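Local atomic coordinates of hypoxanthine-guanine phosphoribosyltransferase (Leishmania tarentolae, PDB entry 1PZM), a protein that probably converts guanine and hypoxanthine to GMP and IMP in purine salvage, transferring the phosphoribosyl group from 5-phosphoribosylpyrophosphate to the base. Residues N57-L62 / H120-E125. Sequence-based numbering, arbitrary orientation.
Sequences NPLYLL and HIMLVE
Two neighbouring parallel strands of the type I phosphoribosyltransferase core sheet meet here, Y60 to L62 pairing with I121 to L123. Y60 N reaches H120 O at 2.9 Å, and Y60 O takes M122 N at 2.8 Å. Two residues on, L62 N donates to M122 O at 2.7 Å. L62 O accepts V124 N at 2.8 Å. On one face L59 CD1 lies 3.9 Å from M122 CB, and L61 CD2 touches both M122 SD and V124 CG2; helices 30-48 and 69-81 cover this side. With CG anti to the backbone N (chi1 -174°), L59 swings its tip toward M122. On the other face L62 CD2 meets I121 CD1 at 3.9 Å, and Y60 CB rests on I121 CG2. Where the ladder begins, water takes over: one molecule donates to N57 OD1 and P58 O and accepts from H120 N, while a second lies in the H120 ring plane, 2.5 Å from NE2. The N57 amide is turned 42° from that ring, whose ND1 is hydrogen-bonded to S148 OG on strand 148-156. Both imidazole nitrogens thus have partners, which should fix the ring's rotation, and the ladder ends at V124 N, two residues before the GMP-binding D126.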
loop_
_atom_site.group_PDB
_atom_site.type_symbol
_atom_site.label_atom_id
_atom_site.label_comp_id
_atom_site.label_asym_id
_atom_site.label_seq_id
_atom_site.Cartn_x
_atom_site.Cartn_y
_atom_site.Cartn_z
ATOM N N ASN A 57 -21.618 0.802 5.794
ATOM C CA ASN A 57 -21.209 1.664 6.903
ATOM C C ASN A 57 -19.982 1.012 7.544
ATOM O O ASN A 57 -20.051 0.457 8.642
ATOM C CB ASN A 57 -22.396 1.849 7.873
ATOM C CG ASN A 57 -22.057 2.648 9.122
ATOM O OD1 ASN A 57 -21.373 3.671 9.076
ATOM N ND2 ASN A 57 -22.547 2.172 10.260
ATOM N N PRO A 58 -18.867 1.026 6.812
ATOM C CA PRO A 58 -17.658 0.288 7.203
ATOM C C PRO A 58 -16.708 1.145 8.017
ATOM O O PRO A 58 -17.040 2.287 8.253
ATOM C CB PRO A 58 -17.012 -0.002 5.844
ATOM C CG PRO A 58 -17.367 1.212 5.054
ATOM C CD PRO A 58 -18.677 1.716 5.529
ATOM N N LEU A 59 -15.569 0.593 8.445
ATOM C CA LEU A 59 -14.427 1.397 8.928
ATOM C C LEU A 59 -13.629 1.821 7.730
ATOM O O LEU A 59 -13.142 0.962 6.962
ATOM C CB LEU A 59 -13.486 0.551 9.760
ATOM C CG LEU A 59 -12.323 1.249 10.463
ATOM C CD1 LEU A 59 -12.810 2.430 11.254
ATOM C CD2 LEU A 59 -11.663 0.210 11.410
ATOM N N TYR A 60 -13.518 3.130 7.561
ATOM C CA TYR A 60 -12.686 3.690 6.521
ATOM C C TYR A 60 -11.284 3.814 7.038
ATOM O O TYR A 60 -11.054 4.570 7.999
ATOM C CB TYR A 60 -13.186 5.075 6.119
ATOM C CG TYR A 60 -14.348 5.021 5.165
ATOM C CD1 TYR A 60 -15.656 4.790 5.633
ATOM C CD2 TYR A 60 -14.154 5.232 3.780
ATOM C CE1 TYR A 60 -16.743 4.780 4.703
ATOM C CE2 TYR A 60 -15.231 5.216 2.861
ATOM C CZ TYR A 60 -16.502 4.991 3.351
ATOM O OH TYR A 60 -17.541 4.972 2.493
ATOM N N LEU A 61 -10.346 3.129 6.380
ATOM C CA LEU A 61 -8.928 3.302 6.733
ATOM C C LEU A 61 -8.395 4.393 5.808
ATOM O O LEU A 61 -8.474 4.251 4.566
ATOM C CB LEU A 61 -8.150 1.993 6.535
ATOM C CG LEU A 61 -8.557 0.782 7.417
ATOM C CD1 LEU A 61 -7.794 -0.466 7.013
ATOM C CD2 LEU A 61 -8.360 1.080 8.896
ATOM N N LEU A 62 -7.894 5.476 6.411
ATOM C CA LEU A 62 -7.301 6.601 5.692
ATOM C C LEU A 62 -5.775 6.484 5.718
ATOM O O LEU A 62 -5.106 6.854 6.741
ATOM C CB LEU A 62 -7.812 7.964 6.266
ATOM C CG LEU A 62 -9.182 8.400 5.667
ATOM C CD1 LEU A 62 -10.327 7.305 5.555
ATOM C CD2 LEU A 62 -9.732 9.592 6.437
ATOM N N HIS A 120 -17.441 6.313 9.682
ATOM C CA HIS A 120 -16.469 6.007 10.734
ATOM C C HIS A 120 -15.094 5.961 10.091
ATOM O O HIS A 120 -14.837 5.141 9.189
ATOM C CB HIS A 120 -16.806 4.690 11.416
ATOM C CG HIS A 120 -18.095 4.725 12.173
ATOM N ND1 HIS A 120 -18.257 5.472 13.330
ATOM C CD2 HIS A 120 -19.288 4.122 11.943
ATOM C CE1 HIS A 120 -19.489 5.318 13.781
ATOM N NE2 HIS A 120 -20.137 4.510 12.959
ATOM N N ILE A 121 -14.227 6.895 10.472
ATOM C CA ILE A 121 -12.927 6.957 9.799
ATOM C C ILE A 121 -11.744 6.788 10.757
ATOM O O ILE A 121 -11.805 7.161 11.932
ATOM C CB ILE A 121 -12.774 8.259 8.974
ATOM C CG1 ILE A 121 -12.715 9.466 9.877
ATOM C CG2 ILE A 121 -13.871 8.418 7.886
ATOM C CD1 ILE A 121 -12.409 10.731 9.089
ATOM N N MET A 122 -10.678 6.202 10.223
ATOM C CA MET A 122 -9.491 5.904 10.998
ATOM C C MET A 122 -8.255 6.309 10.218
ATOM O O MET A 122 -7.969 5.748 9.102
ATOM C CB MET A 122 -9.405 4.410 11.294
ATOM C CG MET A 122 -8.193 4.094 12.193
ATOM S SD MET A 122 -8.200 2.447 12.857
ATOM C CE MET A 122 -9.561 2.724 14.137
ATOM N N LEU A 123 -7.509 7.262 10.780
ATOM C CA LEU A 123 -6.264 7.694 10.153
ATOM C C LEU A 123 -5.197 6.676 10.471
ATOM O O LEU A 123 -5.039 6.261 11.659
ATOM C CB LEU A 123 -5.817 9.076 10.660
ATOM C CG LEU A 123 -6.620 10.274 10.146
ATOM C CD1 LEU A 123 -6.345 11.510 10.970
ATOM C CD2 LEU A 123 -6.296 10.510 8.674
ATOM N N VAL A 124 -4.451 6.278 9.427
ATOM C CA VAL A 124 -3.484 5.196 9.548
ATOM C C VAL A 124 -2.098 5.788 9.270
ATOM O O VAL A 124 -1.830 6.291 8.201
ATOM C CB VAL A 124 -3.754 4.019 8.551
ATOM C CG1 VAL A 124 -2.628 2.964 8.684
ATOM C CG2 VAL A 124 -5.132 3.373 8.812
ATOM N N GLU A 125 -1.231 5.744 10.282
ATOM C CA GLU A 125 0.082 6.377 10.174
ATOM C C GLU A 125 1.191 5.382 10.448
ATOM O O GLU A 125 1.050 4.495 11.318
ATOM C CB GLU A 125 0.195 7.449 11.242
ATOM C CG GLU A 125 -0.543 8.707 10.967
ATOM C CD GLU A 125 0.375 9.783 10.439
ATOM O OE1 GLU A 125 1.048 9.563 9.394
ATOM O OE2 GLU A 125 0.441 10.845 11.120
HETATM O O HOH W 1 -18.848 4.441 8.373
HETATM O O HOH W 2 -22.409 3.423 13.311
#